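Local coordinates for cell wall binding protein cwp8 (Peptoclostridium difficile, PDB 5J6Q) that is a surface-layer-associated cell wall protein that probably attaches to the bacterial cell wall through its CWB2 module, at residues 324-335 with 404-413; 363-374 with 388-397. All coordinates share one frame; numbering follows the deposited sequence.

Contact 1 (324-335 with 404-413)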
loop_
_atom_site.group_PDB
_atom_site.type_symbol
_atom_site.label_atom_id
_atom_site.label_comp_id
_atom_site.label_asym_id
_atom_site.label_seq_id
_atom_site.Cartn_x
_atom_site.Cartn_y
_atom_site.Cartn_z
ATOM N N ASP A 324 -27.108 24.325 0.002
ATOM C CA ASP A 324 -26.313 25.472 -0.401
ATOM C C ASP A 324 -25.083 24.956 -1.101
ATOM O O ASP A 324 -24.628 25.534 -2.095
ATOM C CB ASP A 324 -25.890 26.301 0.827
ATOM C CG ASP A 324 -27.024 26.688 1.757
ATOM O OD1 ASP A 324 -28.178 26.729 1.296
ATOM O OD2 ASP A 324 -26.745 26.953 2.961
ATOM N N GLY A 325 -24.519 23.866 -0.567
ATOM C CA GLY A 325 -23.345 23.288 -1.173
ATOM C C GLY A 325 -23.545 22.743 -2.579
ATOM O O GLY A 325 -22.772 23.066 -3.468
ATOM N N LEU A 326 -24.569 21.904 -2.807
ATOM C CA LEU A 326 -24.723 21.310 -4.146
ATOM C C LEU A 326 -25.025 22.413 -5.129
ATOM O O LEU A 326 -24.503 22.399 -6.247
ATOM C CB LEU A 326 -25.805 20.186 -4.150
ATOM C CG LEU A 326 -27.273 20.615 -4.021
ATOM C CD1 LEU A 326 -27.836 20.987 -5.384
ATOM C CD2 LEU A 326 -28.101 19.436 -3.499
ATOM N N ALA A 327 -25.873 23.420 -4.690
ATOM C CA ALA A 327 -26.161 24.598 -5.552
ATOM C C ALA A 327 -24.859 25.412 -5.784
ATOM O O ALA A 327 -24.736 26.091 -6.808
ATOM C CB ALA A 327 -27.212 25.478 -4.884
ATOM N N SER A 328 -23.860 25.334 -4.856
ATOM C CA SER A 328 -22.614 26.095 -5.060
ATOM C C SER A 328 -21.636 25.540 -6.099
ATOM O O SER A 328 -20.566 26.153 -6.276
ATOM C CB SER A 328 -21.868 26.209 -3.749
ATOM O OG SER A 328 -22.686 26.934 -2.847
ATOM N N ALA A 329 -21.981 24.438 -6.796
ATOM C CA ALA A 329 -21.009 23.825 -7.700
ATOM C C ALA A 329 -20.683 24.676 -8.912
ATOM O O ALA A 329 -19.484 24.753 -9.195
ATOM C CB ALA A 329 -21.507 22.443 -8.169
ATOM N N PRO A 330 -21.682 25.234 -9.686
ATOM C CA PRO A 330 -21.280 26.062 -10.846
ATOM C C PRO A 330 -20.543 27.308 -10.355
ATOM O O PRO A 330 -19.798 27.850 -11.110
ATOM C CB PRO A 330 -22.609 26.323 -11.560
ATOM C CG PRO A 330 -23.632 26.080 -10.515
ATOM C CD PRO A 330 -23.133 24.951 -9.742
ATOM N N LEU A 331 -20.755 27.726 -9.093
ATOM C CA LEU A 331 -20.129 28.881 -8.531
ATOM C C LEU A 331 -18.664 28.580 -8.240
ATOM O O LEU A 331 -17.805 29.390 -8.659
ATOM C CB LEU A 331 -20.816 29.371 -7.219
ATOM C CG LEU A 331 -20.109 30.622 -6.693
ATOM C CD1 LEU A 331 -19.998 31.646 -7.888
ATOM C CD2 LEU A 331 -20.778 31.231 -5.569
ATOM N N ALA A 332 -18.364 27.418 -7.522
ATOM C CA ALA A 332 -16.968 27.044 -7.294
ATOM C C ALA A 332 -16.273 26.800 -8.640
ATOM O O ALA A 332 -15.075 27.075 -8.757
ATOM C CB ALA A 332 -16.841 25.783 -6.443
ATOM N N SER A 333 -16.971 26.284 -9.625
ATOM C CA SER A 333 -16.297 26.014 -10.898
ATOM C C SER A 333 -16.018 27.318 -11.619
ATOM O O SER A 333 -14.971 27.458 -12.262
ATOM C CB SER A 333 -17.176 25.154 -11.805
ATOM O OG SER A 333 -16.967 23.762 -11.616
ATOM N N GLN A 334 -16.966 28.276 -11.521
ATOM C CA GLN A 334 -16.827 29.545 -12.252
ATOM C C GLN A 334 -15.773 30.448 -11.692
ATOM O O GLN A 334 -14.977 30.962 -12.478
ATOM C CB GLN A 334 -18.141 30.328 -12.304
ATOM C CG GLN A 334 -18.170 31.221 -13.526
ATOM C CD GLN A 334 -19.570 31.513 -13.971
ATOM O OE1 GLN A 334 -20.215 32.406 -13.439
ATOM N NE2 GLN A 334 -20.086 30.718 -14.884
ATOM N N LYS A 335 -15.776 30.637 -10.359
ATOM C CA LYS A 335 -14.819 31.469 -9.638
ATOM C C LYS A 335 -13.540 30.681 -9.323
ATOM O O LYS A 335 -12.702 31.164 -8.557
ATOM C CB LYS A 335 -15.445 32.000 -8.335
ATOM C CG LYS A 335 -16.750 32.828 -8.558
ATOM C CD LYS A 335 -16.747 33.738 -9.860
ATOM C CE LYS A 335 -18.187 34.136 -10.245
ATOM N NZ LYS A 335 -18.339 34.762 -11.619
ATOM N N THR A 404 -31.346 31.563 -0.885
ATOM C CA THR A 404 -29.922 31.482 -1.078
ATOM C C THR A 404 -29.606 31.001 -2.489
ATOM O O THR A 404 -28.709 31.561 -3.116
ATOM C CB THR A 404 -29.357 30.628 0.016
ATOM O OG1 THR A 404 -29.611 31.350 1.246
ATOM C CG2 THR A 404 -27.840 30.325 -0.184
ATOM N N SER A 405 -30.377 30.046 -3.039
ATOM C CA SER A 405 -30.034 29.544 -4.349
ATOM C C SER A 405 -30.152 30.643 -5.362
ATOM O O SER A 405 -29.283 30.749 -6.213
ATOM C CB SER A 405 -30.861 28.305 -4.717
ATOM O OG SER A 405 -32.196 28.549 -5.144
ATOM N N LEU A 406 -31.204 31.505 -5.280
ATOM C CA LEU A 406 -31.286 32.623 -6.250
ATOM C C LEU A 406 -30.060 33.594 -6.081
ATOM O O LEU A 406 -29.524 34.101 -7.058
ATOM C CB LEU A 406 -32.622 33.373 -6.056
ATOM C CG LEU A 406 -33.834 32.443 -6.103
ATOM C CD1 LEU A 406 -35.023 33.051 -5.333
ATOM C CD2 LEU A 406 -34.212 32.204 -7.548
ATOM N N GLU A 407 -29.615 33.838 -4.865
ATOM C CA GLU A 407 -28.426 34.669 -4.678
ATOM C C GLU A 407 -27.196 34.016 -5.349
ATOM O O GLU A 407 -26.440 34.707 -6.036
ATOM C CB GLU A 407 -28.162 34.879 -3.186
ATOM C CG GLU A 407 -29.275 35.674 -2.521
ATOM C CD GLU A 407 -29.488 37.036 -3.177
ATOM O OE1 GLU A 407 -30.642 37.494 -3.213
ATOM O OE2 GLU A 407 -28.503 37.647 -3.666
ATOM N N ILE A 408 -27.006 32.665 -5.169
ATOM C CA ILE A 408 -25.869 31.965 -5.809
ATOM C C ILE A 408 -26.028 32.177 -7.259
ATOM O O ILE A 408 -25.088 32.529 -7.990
ATOM C CB ILE A 408 -25.918 30.422 -5.537
ATOM C CG1 ILE A 408 -25.570 30.119 -4.094
ATOM C CG2 ILE A 408 -24.996 29.690 -6.474
ATOM C CD1 ILE A 408 -25.910 28.622 -3.737
ATOM N N ALA A 409 -27.263 31.868 -7.697
ATOM C CA ALA A 409 -27.638 31.997 -9.090
ATOM C C ALA A 409 -27.193 33.359 -9.656
ATOM O O ALA A 409 -26.628 33.405 -10.756
ATOM C CB ALA A 409 -29.135 31.857 -9.217
ATOM N N LYS A 410 -27.430 34.446 -8.901
ATOM C CA LYS A 410 -27.078 35.792 -9.353
ATOM C C LYS A 410 -25.566 36.036 -9.474
ATOM O O LYS A 410 -25.160 36.845 -10.312
ATOM C CB LYS A 410 -27.695 36.816 -8.405
ATOM C CG LYS A 410 -29.174 37.026 -8.654
ATOM C CD LYS A 410 -29.638 38.357 -8.041
ATOM C CE LYS A 410 -30.835 38.165 -7.139
ATOM N NZ LYS A 410 -30.683 38.894 -5.841
ATOM N N GLN A 411 -24.738 35.350 -8.641
ATOM C CA GLN A 411 -23.274 35.461 -8.674
ATOM C C GLN A 411 -22.684 34.786 -9.922
ATOM O O GLN A 411 -21.480 34.876 -10.162
ATOM C CB GLN A 411 -22.640 34.806 -7.445
ATOM C CG GLN A 411 -22.971 35.496 -6.146
ATOM C CD GLN A 411 -22.045 36.672 -5.912
ATOM O OE1 GLN A 411 -21.121 36.981 -6.735
ATOM N NE2 GLN A 411 -22.249 37.326 -4.774
ATOM N N LEU A 412 -23.503 34.121 -10.698
ATOM C CA LEU A 412 -23.042 33.464 -11.921
ATOM C C LEU A 412 -23.226 34.455 -13.091
ATOM O O LEU A 412 -23.953 35.422 -12.937
ATOM C CB LEU A 412 -23.863 32.173 -12.254
ATOM C CG LEU A 412 -23.917 31.024 -11.188
ATOM C CD1 LEU A 412 -24.864 29.915 -11.733
ATOM C CD2 LEU A 412 -22.499 30.370 -10.906
ATOM N N LYS A 413 -22.592 34.220 -14.239
ATOM C CA LYS A 413 -22.779 35.067 -15.409
ATOM C C LYS A 413 -24.097 34.675 -16.125
ATOM O O LYS A 413 -24.313 33.488 -16.362
ATOM C CB LYS A 413 -21.590 34.897 -16.365
ATOM C CG LYS A 413 -20.267 35.351 -15.757
ATOM C CD LYS A 413 -19.178 34.297 -15.939
ATOM C CE LYS A 413 -18.584 34.323 -17.329
ATOM N NZ LYS A 413 -19.427 33.574 -18.305
HETATM O O HOH W 1 -22.888 30.963 -16.212
#

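Contact 2 (363-374 with 388-397)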
loop_
_atom_site.group_PDB
_atom_site.type_symbol
_atom_site.label_atom_id
_atom_site.label_comp_id
_atom_site.label_asym_id
_atom_site.label_seq_id
_atom_site.Cartn_x
_atom_site.Cartn_y
_atom_site.Cartn_z
ATOM N N LEU A 363 -3.399 36.790 -2.130
ATOM C CA LEU A 363 -4.757 36.639 -1.579
ATOM C C LEU A 363 -5.464 38.009 -1.587
ATOM O O LEU A 363 -6.698 38.093 -1.691
ATOM C CB LEU A 363 -4.713 36.047 -0.141
ATOM C CG LEU A 363 -3.815 36.815 0.867
ATOM C CD1 LEU A 363 -4.615 37.841 1.615
ATOM C CD2 LEU A 363 -3.253 35.868 1.888
ATOM N N SER A 364 -4.661 39.096 -1.542
ATOM C CA SER A 364 -5.194 40.477 -1.525
ATOM C C SER A 364 -6.110 40.752 -2.729
ATOM O O SER A 364 -6.997 41.583 -2.620
ATOM C CB SER A 364 -4.051 41.509 -1.484
ATOM O OG SER A 364 -3.292 41.501 -2.686
ATOM N N SER A 365 -5.928 40.079 -3.855
ATOM C CA SER A 365 -6.855 40.296 -4.968
ATOM C C SER A 365 -7.965 39.193 -5.037
ATOM O O SER A 365 -8.687 39.136 -6.035
ATOM C CB SER A 365 -6.075 40.268 -6.267
ATOM O OG SER A 365 -5.082 39.262 -6.169
ATOM N N LYS A 366 -8.092 38.315 -4.002
ATOM C CA LYS A 366 -9.098 37.272 -4.072
ATOM C C LYS A 366 -10.146 37.420 -3.032
ATOM O O LYS A 366 -9.998 38.135 -2.030
ATOM C CB LYS A 366 -8.417 35.912 -3.962
ATOM C CG LYS A 366 -7.443 35.724 -5.118
ATOM C CD LYS A 366 -6.372 34.745 -4.803
ATOM C CE LYS A 366 -5.567 34.472 -6.091
ATOM N NZ LYS A 366 -4.548 33.444 -5.848
ATOM N N LYS A 367 -11.237 36.732 -3.282
ATOM C CA LYS A 367 -12.395 36.737 -2.426
ATOM C C LYS A 367 -12.770 35.359 -1.786
ATOM O O LYS A 367 -12.475 34.313 -2.316
ATOM C CB LYS A 367 -13.566 37.198 -3.272
ATOM C CG LYS A 367 -13.598 38.706 -3.415
ATOM C CD LYS A 367 -13.627 39.099 -4.869
ATOM C CE LYS A 367 -15.036 39.387 -5.308
ATOM N NZ LYS A 367 -15.128 39.434 -6.788
ATOM N N ILE A 368 -13.437 35.432 -0.670
ATOM C CA ILE A 368 -13.941 34.341 0.114
ATOM C C ILE A 368 -15.475 34.579 0.184
ATOM O O ILE A 368 -15.893 35.618 0.735
ATOM C CB ILE A 368 -13.376 34.300 1.546
ATOM C CG1 ILE A 368 -11.853 34.003 1.529
ATOM C CG2 ILE A 368 -14.139 33.245 2.369
ATOM C CD1 ILE A 368 -11.254 34.091 2.935
ATOM N N TYR A 369 -16.293 33.664 -0.466
ATOM C CA TYR A 369 -17.715 33.775 -0.389
ATOM C C TYR A 369 -18.200 32.802 0.678
ATOM O O TYR A 369 -17.802 31.632 0.640
ATOM C CB TYR A 369 -18.375 33.382 -1.697
ATOM C CG TYR A 369 -17.934 34.162 -2.903
ATOM C CD1 TYR A 369 -16.757 33.855 -3.559
ATOM C CD2 TYR A 369 -18.719 35.196 -3.416
ATOM C CE1 TYR A 369 -16.369 34.543 -4.711
ATOM C CE2 TYR A 369 -18.341 35.892 -4.558
ATOM C CZ TYR A 369 -17.164 35.564 -5.202
ATOM O OH TYR A 369 -16.784 36.274 -6.331
ATOM N N ILE A 370 -19.030 33.231 1.597
ATOM C CA ILE A 370 -19.615 32.355 2.617
ATOM C C ILE A 370 -21.063 32.126 2.118
ATOM O O ILE A 370 -21.795 33.090 1.960
ATOM C CB ILE A 370 -19.508 33.075 3.968
ATOM C CG1 ILE A 370 -18.052 33.034 4.415
ATOM C CG2 ILE A 370 -20.412 32.452 5.039
ATOM C CD1 ILE A 370 -17.665 34.086 5.403
ATOM N N VAL A 371 -21.437 30.873 1.780
ATOM C CA VAL A 371 -22.798 30.599 1.322
ATOM C C VAL A 371 -23.672 30.193 2.517
ATOM O O VAL A 371 -23.200 29.445 3.369
ATOM C CB VAL A 371 -22.706 29.509 0.246
ATOM C CG1 VAL A 371 -24.106 29.059 -0.202
ATOM C CG2 VAL A 371 -21.906 30.049 -0.952
ATOM N N GLY A 372 -24.918 30.692 2.604
ATOM C CA GLY A 372 -25.773 30.340 3.720
ATOM C C GLY A 372 -25.824 31.444 4.763
ATOM O O GLY A 372 -25.027 32.392 4.744
ATOM N N GLY A 373 -26.776 31.314 5.690
ATOM C CA GLY A 373 -26.946 32.307 6.738
ATOM C C GLY A 373 -25.973 32.042 7.860
ATOM O O GLY A 373 -25.144 31.141 7.756
ATOM N N GLU A 374 -26.082 32.823 8.942
ATOM C CA GLU A 374 -25.214 32.707 10.095
ATOM C C GLU A 374 -25.587 31.459 10.857
ATOM O O GLU A 374 -24.913 31.068 11.786
ATOM C CB GLU A 374 -25.346 33.975 10.936
ATOM C CG GLU A 374 -25.180 35.201 10.054
ATOM C CD GLU A 374 -25.501 36.504 10.753
ATOM O OE1 GLU A 374 -25.331 37.558 10.096
ATOM O OE2 GLU A 374 -25.917 36.479 11.939
ATOM N N LEU A 388 -7.906 38.287 7.735
ATOM C CA LEU A 388 -6.888 37.787 6.790
ATOM C C LEU A 388 -6.293 38.873 5.880
ATOM O O LEU A 388 -5.086 38.966 5.756
ATOM C CB LEU A 388 -7.429 36.687 5.851
ATOM C CG LEU A 388 -6.519 35.481 5.756
ATOM C CD1 LEU A 388 -7.288 34.296 5.172
ATOM C CD2 LEU A 388 -5.332 35.808 4.888
ATOM N N GLY A 389 -7.144 39.634 5.229
ATOM C CA GLY A 389 -6.689 40.635 4.284
ATOM C C GLY A 389 -7.018 40.266 2.864
ATOM O O GLY A 389 -6.325 40.695 1.929
ATOM N N VAL A 390 -8.061 39.408 2.670
ATOM C CA VAL A 390 -8.469 39.095 1.283
ATOM C C VAL A 390 -9.227 40.299 0.679
ATOM O O VAL A 390 -9.830 41.086 1.414
ATOM C CB VAL A 390 -9.392 37.806 1.178
ATOM C CG1 VAL A 390 -8.627 36.554 1.629
ATOM C CG2 VAL A 390 -10.668 37.986 1.998
ATOM N N SER A 391 -9.227 40.430 -0.658
ATOM C CA SER A 391 -9.933 41.515 -1.333
ATOM C C SER A 391 -11.318 41.722 -0.742
ATOM O O SER A 391 -11.743 42.859 -0.592
ATOM C CB SER A 391 -10.050 41.207 -2.821
ATOM O OG SER A 391 -10.872 42.141 -3.500
ATOM N N LYS A 392 -12.020 40.624 -0.367
ATOM C CA LYS A 392 -13.381 40.696 0.200
ATOM C C LYS A 392 -14.020 39.314 0.655
ATOM O O LYS A 392 -13.980 38.342 -0.104
ATOM C CB LYS A 392 -14.315 41.308 -0.865
ATOM C CG LYS A 392 -15.696 41.650 -0.323
ATOM C CD LYS A 392 -16.605 42.226 -1.400
ATOM C CE LYS A 392 -18.051 42.185 -0.965
ATOM N NZ LYS A 392 -18.991 42.247 -2.126
ATOM N N VAL A 393 -14.566 39.273 1.889
ATOM C CA VAL A 393 -15.318 38.191 2.454
ATOM C C VAL A 393 -16.776 38.617 2.148
ATOM O O VAL A 393 -17.336 39.421 2.881
ATOM C CB VAL A 393 -15.089 38.051 3.976
ATOM C CG1 VAL A 393 -15.864 36.851 4.510
ATOM C CG2 VAL A 393 -13.616 37.882 4.295
ATOM N N GLU A 394 -17.358 38.112 1.051
ATOM C CA GLU A 394 -18.708 38.452 0.606
ATOM C C GLU A 394 -19.724 37.359 0.923
ATOM O O GLU A 394 -19.518 36.197 0.533
ATOM C CB GLU A 394 -18.667 38.675 -0.911
ATOM C CG GLU A 394 -20.032 38.853 -1.553
ATOM C CD GLU A 394 -19.924 39.186 -3.030
ATOM O OE1 GLU A 394 -18.863 38.920 -3.642
ATOM O OE2 GLU A 394 -20.905 39.719 -3.583
ATOM N N ARG A 395 -20.823 37.700 1.621
ATOM C CA ARG A 395 -21.779 36.647 1.921
ATOM C C ARG A 395 -22.866 36.572 0.865
ATOM O O ARG A 395 -23.400 37.601 0.393
ATOM C CB ARG A 395 -22.365 36.779 3.331
ATOM C CG ARG A 395 -22.931 35.409 3.754
ATOM C CD ARG A 395 -23.653 35.384 5.094
ATOM N NE ARG A 395 -22.704 35.410 6.207
ATOM C CZ ARG A 395 -22.621 34.486 7.163
ATOM N NH1 ARG A 395 -21.765 34.631 8.160
ATOM N NH2 ARG A 395 -23.386 33.400 7.119
ATOM N N VAL A 396 -23.151 35.311 0.463
ATOM C CA VAL A 396 -24.112 34.954 -0.579
ATOM C C VAL A 396 -25.187 34.223 0.175
ATOM O O VAL A 396 -25.039 33.019 0.487
ATOM C CB VAL A 396 -23.443 34.053 -1.659
ATOM C CG1 VAL A 396 -24.437 33.681 -2.754
ATOM C CG2 VAL A 396 -22.229 34.759 -2.269
ATOM N N SER A 397 -26.274 34.933 0.469
ATOM C CA SER A 397 -27.319 34.348 1.280
ATOM C C SER A 397 -28.672 35.076 1.207
ATOM O O SER A 397 -28.788 36.198 0.665
ATOM C CB SER A 397 -26.852 34.323 2.723
ATOM O OG SER A 397 -27.657 33.437 3.482
#

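Contact 1 (324-335 with 404-413)
Helix packing within the CWB2 module brings Ile408, from helix 401-410, against Ala327 and Ser328 at the break between helices 322-327 and 329-334. The two segments fall in two successive CWB2 sequence ranges. Ile408 places CG1 beside its own backbone N and continues nearly straight (chi2 168°), carrying CD1 to 3.6 Å from Ala327 CB. The same methyl meets Ser328 OG and the carbonyl O of Asp324, while Ile408 CG2 packs against Ala327 O. Further along, Leu412 CD2 lies 3.6 Å from the backbone N of Leu331 and also touches Pro330 CB. Leu331 CD1 touches both Leu412 CD2 and Gln411 CB, about 4.1 Å from each.

The far end is polar. Gln334 OE1 accepts a bond of 3.1 Å from Lys413 N, moderately bent at the hydrogen (146°) and tilted 17° from the amide carbonyl plane. Its NE2 donates to a water that in turn donates to Lys413 O. The two ends of one amide thus serve the N-H and, through water, the C=O of a single residue, which should fix the amide's rotation. The aliphatic chain of Lys413 lies across this amide, with CD 3.4 Å from Gln334 CD.

Around the contact, Asp324, Ser328 and Thr404 touch Val371 of strand 367-371, and Gln411 touches Tyr369. Ala329 and Ser333 pack on helices 434-438 and 531-542, and Leu412 reaches Pro443.

Contact 2 (363-374 with 388-397)
The guanidinium of Arg395 is sandwiched between Ile370 CG2, 3.6 Å above the centre of one face, and Glu374 CG, nearer the rim of the opposite face. At its edge lie the carbonyl oxygens of Gly372 and Gly373. NH2 donates to Gly372 O at 3.1 Å in a nearly straight bond (160°) that lies close to the guanidinium plane but above that of the carbonyl. A bend at chi3 (-76°) turns the otherwise extended side chain along the turn that follows strand 367-371. NH1 faces another way, to Val377 O and into a salt bridge with Glu382.

On the other face of the sheet, the Tyr369 ring has Val396 CG2 at its edge, 3.7 Å from CD2. Glu394 runs alongside the ring, its carboxylate turned only 25° from the ring plane and its OE1 3.2 Å from Tyr369 CE2. Glu394 OE2 bonds Gln411 and forms a salt bridge with Lys392 NZ.

The parallel strands 367-371 and 392-396, their axes approaching to 4.6 Å, are the arms of a beta-alpha-beta unit whose connecting helix 379-386 covers Ile370 and Val393. Their ladder alternates: Ile368, Ile370 and Gly372 donate N-H to Lys392, Glu394 and Val396, and Glu394 and Val396 donate back to Ile368 and Ile370. On the Arg395 face, Ile370 CD1 meets Val393 CG1 at 3.4 Å, a tight fit, and Ile368 CD1 meets Val390 CG1.

Aliphatic carbons on both faces should limit the tilt of the cation, which, bonded at more than one nitrogen, ties the glycine turn to the neighbouring strand, with Glu382 probably balancing its charge.

Contacts 1 and 2 lie with their centres about 14 Å apart in the CWB2 part of the chain. In sequence, both segments of contact 2 fall between the two of contact 1. Strand 392-396, an outermost strand of the parallel sheet 339-342, 313-318, 367-371, 392-396, runs on into helix 401-410, which returns over the sheet to meet residues 324-335. The contacts touch directly: Glu407 CG packs on Ser397 O at 3.3 Å. The beta-alpha-beta unit of contact 2 and the inter-helix packing of contact 1 therefore meet in a shared packed interface beside the sheet, where helix 401-410 brings the sequence after strand 392-396 back against residues 324-335.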